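Local coordinates for protein PA0821 (Pseudomonas aeruginosa, PDB 7DRG) that probably serves as the immunity protein (antitoxin) that protects the cell from a putative VRR-NUC nuclease effector of the type VI secretion system, at residues Cys59-Asp63 / Leu96-Met100; Arg286-Leu292 / Trp341-Leu345. One frame throughout, in Å; residues are numbered along the deposited sequence.

Interaction 1: Cys59-Asp63 / Leu96-Met100; sequences CQCFD and LREMM
Arg97 reaches Asp63 because its CG stands beside its own backbone N (chi1 -70°) and the chain then runs extended from CG to NE. This carries the guanidinium across to helix 52-69. There Arg97 NH2 forms a salt bridge with Asp63 OD2 at 2.5 Å. The N-H points almost straight at the oxygen, at 170°. OD2 lies at the guanidinium edge, in its plane, but the arginine meets the carboxylate from above the carboxylate plane. Cys59 CB lies 3.7 Å above the guanidinium plane of Arg97, over its centre.

Cys59 SG fits among three side chains. It lies 3.6 Å from Arg97 CG. It also touches Leu96 CG and the SE atom of Met100, a selenomethionine. Leu96 CD2 presses on Phe62 CB at 3.7 Å and reaches the start of the ring obliquely. Cys59, Phe62, Leu96 and Met100 are buried; the ion pair lies on the more exposed flank.

Segments 59-63 and 96-100 run nearly antiparallel, at 160°. Strand 109-114 packs on both helices: Phe62 stacks on Tyr113, Leu96 touches Phe111 and Met100 touches Leu109. Helix 161-173 touches helix 52-69 through Phe169, which meets Cys61.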
loop_
_atom_site.group_PDB
_atom_site.type_symbol
_atom_site.label_atom_id
_atom_site.label_comp_id
_atom_site.label_asym_id
_atom_site.label_seq_id
_atom_site.Cartn_x
_atom_site.Cartn_y
_atom_site.Cartn_z
ATOM N N CYS B 59 12.485 1.331 36.635
ATOM C CA CYS B 59 12.017 0.114 37.277
ATOM C C CYS B 59 10.616 0.284 37.833
ATOM O O CYS B 59 9.839 -0.677 37.831
ATOM C CB CYS B 59 12.978 -0.301 38.383
ATOM S SG CYS B 59 14.521 -0.943 37.711
ATOM N N GLN B 60 10.282 1.486 38.327
ATOM C CA GLN B 60 8.914 1.738 38.766
ATOM C C GLN B 60 7.958 1.745 37.580
ATOM O O GLN B 60 6.836 1.234 37.683
ATOM C CB GLN B 60 8.848 3.055 39.547
ATOM C CG GLN B 60 7.442 3.492 39.966
ATOM C CD GLN B 60 6.765 2.584 40.983
ATOM O OE1 GLN B 60 7.415 1.904 41.775
ATOM N NE2 GLN B 60 5.436 2.589 40.971
ATOM N N CYS B 61 8.401 2.278 36.434
ATOM C CA CYS B 61 7.604 2.163 35.213
ATOM C C CYS B 61 7.323 0.704 34.884
ATOM O O CYS B 61 6.185 0.334 34.558
ATOM C CB CYS B 61 8.312 2.829 34.036
ATOM S SG CYS B 61 8.493 4.616 34.121
ATOM N N PHE B 62 8.354 -0.146 34.953
ATOM C CA PHE B 62 8.146 -1.547 34.621
ATOM C C PHE B 62 7.218 -2.227 35.619
ATOM O O PHE B 62 6.396 -3.063 35.225
ATOM C CB PHE B 62 9.480 -2.290 34.527
ATOM C CG PHE B 62 9.334 -3.704 34.041
ATOM C CD1 PHE B 62 8.836 -3.955 32.772
ATOM C CD2 PHE B 62 9.675 -4.778 34.846
ATOM C CE1 PHE B 62 8.678 -5.248 32.308
ATOM C CE2 PHE B 62 9.523 -6.082 34.378
ATOM C CZ PHE B 62 9.028 -6.309 33.107
ATOM N N ASP B 63 7.328 -1.895 36.914
ATOM C CA ASP B 63 6.403 -2.467 37.893
ATOM C C ASP B 63 4.955 -2.165 37.517
ATOM O O ASP B 63 4.088 -3.042 37.573
ATOM C CB ASP B 63 6.693 -1.916 39.290
ATOM C CG ASP B 63 7.948 -2.493 39.921
ATOM O OD1 ASP B 63 8.438 -3.551 39.467
ATOM O OD2 ASP B 63 8.425 -1.882 40.905
ATOM N N LEU B 96 13.982 -6.870 37.088
ATOM C CA LEU B 96 14.669 -5.769 36.422
ATOM C C LEU B 96 15.573 -5.013 37.391
ATOM O O LEU B 96 16.698 -4.654 37.035
ATOM C CB LEU B 96 13.651 -4.827 35.766
ATOM C CG LEU B 96 14.231 -3.686 34.937
ATOM C CD1 LEU B 96 15.108 -4.252 33.828
ATOM C CD2 LEU B 96 13.115 -2.843 34.333
ATOM N N ARG B 97 15.119 -4.796 38.633
ATOM C CA ARG B 97 15.958 -4.097 39.609
ATOM C C ARG B 97 17.245 -4.857 39.903
ATOM O O ARG B 97 18.276 -4.242 40.206
ATOM C CB ARG B 97 15.182 -3.870 40.909
ATOM C CG ARG B 97 14.057 -2.853 40.781
ATOM C CD ARG B 97 13.151 -2.826 42.014
ATOM N NE ARG B 97 11.864 -2.204 41.709
ATOM C CZ ARG B 97 11.637 -0.903 41.767
ATOM N NH1 ARG B 97 12.614 -0.084 42.124
ATOM N NH2 ARG B 97 10.433 -0.439 41.465
ATOM N N GLU B 98 17.208 -6.188 39.828
ATOM C CA GLU B 98 18.410 -6.969 40.088
ATOM C C GLU B 98 19.399 -6.845 38.936
ATOM O O GLU B 98 20.610 -6.745 39.157
ATOM C CB GLU B 98 18.036 -8.430 40.344
ATOM C CG GLU B 98 19.194 -9.330 40.775
ATOM C CD GLU B 98 19.629 -9.135 42.227
ATOM O OE1 GLU B 98 18.856 -8.588 43.043
ATOM O OE2 GLU B 98 20.763 -9.548 42.552
HETATM N N MSE B 99 18.905 -6.834 37.702
HETATM C CA MSE B 99 19.784 -6.696 36.549
HETATM C C MSE B 99 20.379 -5.291 36.496
HETATM O O MSE B 99 21.560 -5.122 36.183
HETATM C CB MSE B 99 19.029 -7.027 35.260
HETATM C CG MSE B 99 18.729 -8.509 35.133
HETATM SE SE MSE B 99 17.828 -8.933 33.458
HETATM C CE MSE B 99 16.072 -8.156 33.857
HETATM N N MSE B 100 19.582 -4.298 36.855
HETATM C CA MSE B 100 20.111 -2.917 36.837
HETATM C C MSE B 100 21.133 -2.752 37.968
HETATM O O MSE B 100 22.051 -1.966 37.818
HETATM C CB MSE B 100 18.972 -1.915 37.017
HETATM C CG MSE B 100 17.861 -2.040 36.026
HETATM SE SE MSE B 100 17.440 -0.261 35.358
HETATM C CE MSE B 100 19.110 -0.251 34.489
#

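Interaction 2: Arg286-Leu292 / Trp341-Leu345; sequences RPAPYVL and WCDKL
This is a buried, mostly apolar helix-helix contact built round Trp341, its centre about 21 Å from the centre of the chain. It joins the start of helix 288-297, with the turn before it, to helix 338-348 near the C terminus. The short segments run roughly antiparallel, at 144°, with axes 9.4 Å apart at closest approach. Pro287 holds the N-cap position of helix 288-297, and its carbonyl oxygen receives the N-H of Val291.

The indole of Trp341 enters beside the first turn of this helix. Val291 CG1 sits over one face, in a CH-pi contact 3.8 Å from the centroid of the five-membered ring and 11° off its normal. With CG1 anti to the backbone N (chi1 164°), Val291 also sets CG2 against the six-membered ring. The carbonyl oxygen of Arg286 meets the ring edge, 3.5 Å from Trp341 CZ3. Ala288 CB comes to Trp341 CE3 at 3.8 Å, near the ring plane. The guanidinium of Arg286 stands almost perpendicular to the indole, and its NH2 pairs with Asp284.

Leucines continue the packing. Leu292 CD2 lies against Trp341 CB, while Leu292 CD1 meets Leu345 CD2 at 3.8 Å. Leu345 CD1 rests on Pro289 CG. Phe259 of strand 259-264 touches Pro289, Leu292 and Leu345.

A water links the two segments at the polar margin. It donates to Arg286 O at 2.7 Å and accepts from Lys344 NZ at 3.0 Å. Lys344 also forms a salt bridge with Asp281.

The contacts between the segments are nearly all apolar, and the two share no direct hydrogen bond. The chemistry is therefore mainly shape fitting around one indole. The water and the nearby aspartates serve the polar groups at the border.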
loop_
_atom_site.group_PDB
_atom_site.type_symbol
_atom_site.label_atom_id
_atom_site.label_comp_id
_atom_site.label_asym_id
_atom_site.label_seq_id
_atom_site.Cartn_x
_atom_site.Cartn_y
_atom_site.Cartn_z
ATOM N N ARG B 286 -7.003 11.169 6.658
ATOM C CA ARG B 286 -6.304 11.796 7.783
ATOM C C ARG B 286 -7.259 12.003 8.958
ATOM O O ARG B 286 -8.330 12.599 8.777
ATOM C CB ARG B 286 -5.709 13.132 7.357
ATOM C CG ARG B 286 -4.712 13.008 6.211
ATOM C CD ARG B 286 -4.403 14.356 5.534
ATOM N NE ARG B 286 -5.529 14.844 4.732
ATOM C CZ ARG B 286 -5.440 15.855 3.865
ATOM N NH1 ARG B 286 -4.278 16.475 3.688
ATOM N NH2 ARG B 286 -6.506 16.248 3.168
ATOM N N PRO B 287 -6.905 11.553 10.166
ATOM C CA PRO B 287 -7.796 11.756 11.325
ATOM C C PRO B 287 -7.929 13.233 11.671
ATOM O O PRO B 287 -6.928 13.936 11.828
ATOM C CB PRO B 287 -7.099 10.984 12.454
ATOM C CG PRO B 287 -6.122 10.071 11.773
ATOM C CD PRO B 287 -5.702 10.779 10.520
ATOM N N ALA B 288 -9.175 13.696 11.809
ATOM C CA ALA B 288 -9.405 15.109 12.101
ATOM C C ALA B 288 -8.686 15.604 13.354
ATOM O O ALA B 288 -8.096 16.700 13.298
ATOM C CB ALA B 288 -10.915 15.388 12.201
ATOM N N PRO B 289 -8.687 14.899 14.492
ATOM C CA PRO B 289 -7.969 15.455 15.650
ATOM C C PRO B 289 -6.471 15.566 15.402
ATOM O O PRO B 289 -5.842 16.531 15.853
ATOM C CB PRO B 289 -8.309 14.477 16.788
ATOM C CG PRO B 289 -9.534 13.752 16.327
ATOM C CD PRO B 289 -9.395 13.651 14.839
ATOM N N TYR B 290 -5.883 14.622 14.665
ATOM C CA TYR B 290 -4.450 14.704 14.395
ATOM C C TYR B 290 -4.135 15.834 13.424
ATOM O O TYR B 290 -3.087 16.477 13.535
ATOM C CB TYR B 290 -3.921 13.391 13.824
ATOM C CG TYR B 290 -3.996 12.147 14.698
ATOM C CD1 TYR B 290 -4.799 12.082 15.834
ATOM C CD2 TYR B 290 -3.241 11.019 14.364
ATOM C CE1 TYR B 290 -4.860 10.923 16.606
ATOM C CE2 TYR B 290 -3.294 9.869 15.124
ATOM C CZ TYR B 290 -4.101 9.823 16.242
ATOM O OH TYR B 290 -4.141 8.668 16.999
ATOM N N VAL B 291 -5.012 16.066 12.438
ATOM C CA VAL B 291 -4.794 17.163 11.496
ATOM C C VAL B 291 -4.730 18.492 12.237
ATOM O O VAL B 291 -3.863 19.337 11.976
ATOM C CB VAL B 291 -5.901 17.176 10.426
ATOM C CG1 VAL B 291 -5.922 18.518 9.675
ATOM C CG2 VAL B 291 -5.725 16.021 9.475
ATOM N N LEU B 292 -5.655 18.699 13.173
ATOM C CA LEU B 292 -5.687 19.962 13.896
ATOM C C LEU B 292 -4.467 20.121 14.800
ATOM O O LEU B 292 -3.876 21.206 14.873
ATOM C CB LEU B 292 -6.985 20.069 14.696
ATOM C CG LEU B 292 -8.255 20.202 13.851
ATOM C CD1 LEU B 292 -9.480 20.117 14.742
ATOM C CD2 LEU B 292 -8.252 21.505 13.049
ATOM N N TRP B 341 -12.040 21.449 8.927
ATOM C CA TRP B 341 -11.603 20.370 9.812
ATOM C C TRP B 341 -12.172 20.541 11.217
ATOM O O TRP B 341 -12.495 19.549 11.883
ATOM C CB TRP B 341 -10.073 20.298 9.842
ATOM C CG TRP B 341 -9.494 19.652 8.613
ATOM C CD1 TRP B 341 -8.958 20.280 7.525
ATOM C CD2 TRP B 341 -9.410 18.246 8.347
ATOM N NE1 TRP B 341 -8.542 19.350 6.597
ATOM C CE2 TRP B 341 -8.807 18.095 7.081
ATOM C CE3 TRP B 341 -9.784 17.101 9.058
ATOM C CZ2 TRP B 341 -8.569 16.849 6.513
ATOM C CZ3 TRP B 341 -9.545 15.862 8.494
ATOM C CH2 TRP B 341 -8.944 15.744 7.230
ATOM N N CYS B 342 -12.307 21.790 11.683
ATOM C CA CYS B 342 -12.982 22.048 12.954
ATOM C C CYS B 342 -14.430 21.579 12.916
ATOM O O CYS B 342 -14.945 21.052 13.910
ATOM C CB CYS B 342 -12.938 23.541 13.289
ATOM S SG CYS B 342 -11.281 24.256 13.389
ATOM N N ASP B 343 -15.114 21.801 11.789
ATOM C CA ASP B 343 -16.501 21.360 11.668
ATOM C C ASP B 343 -16.592 19.841 11.641
ATOM O O ASP B 343 -17.504 19.256 12.239
ATOM C CB ASP B 343 -17.141 21.943 10.406
ATOM C CG ASP B 343 -17.435 23.433 10.518
ATOM O OD1 ASP B 343 -17.657 23.930 11.641
ATOM O OD2 ASP B 343 -17.460 24.104 9.462
ATOM N N LYS B 344 -15.654 19.186 10.953
ATOM C CA LYS B 344 -15.667 17.730 10.890
ATOM C C LYS B 344 -15.436 17.125 12.271
ATOM O O LYS B 344 -16.072 16.127 12.636
ATOM C CB LYS B 344 -14.610 17.243 9.896
ATOM C CG LYS B 344 -14.802 15.804 9.461
ATOM C CD LYS B 344 -14.511 15.599 7.978
ATOM C CE LYS B 344 -13.028 15.683 7.675
ATOM N NZ LYS B 344 -12.635 14.704 6.623
ATOM N N LEU B 345 -14.536 17.728 13.053
ATOM C CA LEU B 345 -14.310 17.302 14.429
ATOM C C LEU B 345 -15.613 17.270 15.223
ATOM O O LEU B 345 -15.966 16.251 15.825
ATOM C CB LEU B 345 -13.298 18.241 15.093
ATOM C CG LEU B 345 -12.805 17.941 16.510
ATOM C CD1 LEU B 345 -11.741 16.855 16.490
ATOM C CD2 LEU B 345 -12.273 19.200 17.186
HETATM O O HOH W 1 -10.901 12.639 7.866
#

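After helix 4-13 and strands 19-22 and 34-46, the chain enters helix 52-69. Interaction 1 then closes a loop of 32 residues that includes strands 75-77 and 87-89 and brings helix 96-101 back against it. The chain next runs through all the remaining strands and several helices before reaching 286-292. Interaction 2 closes a second loop, of 48 residues, which contains helix 321-328 but no strand, and draws helix 338-348 in. The loops follow in series and neither nest nor cross. The centres of interactions 1 and 2 are about 39 Å apart, on opposite sides of the chain's centre. Interaction 1 packs helices 52-69 and 96-101 beside strand 109-114; interaction 2 joins helices 288-297 and 338-348 next to strand 259-264.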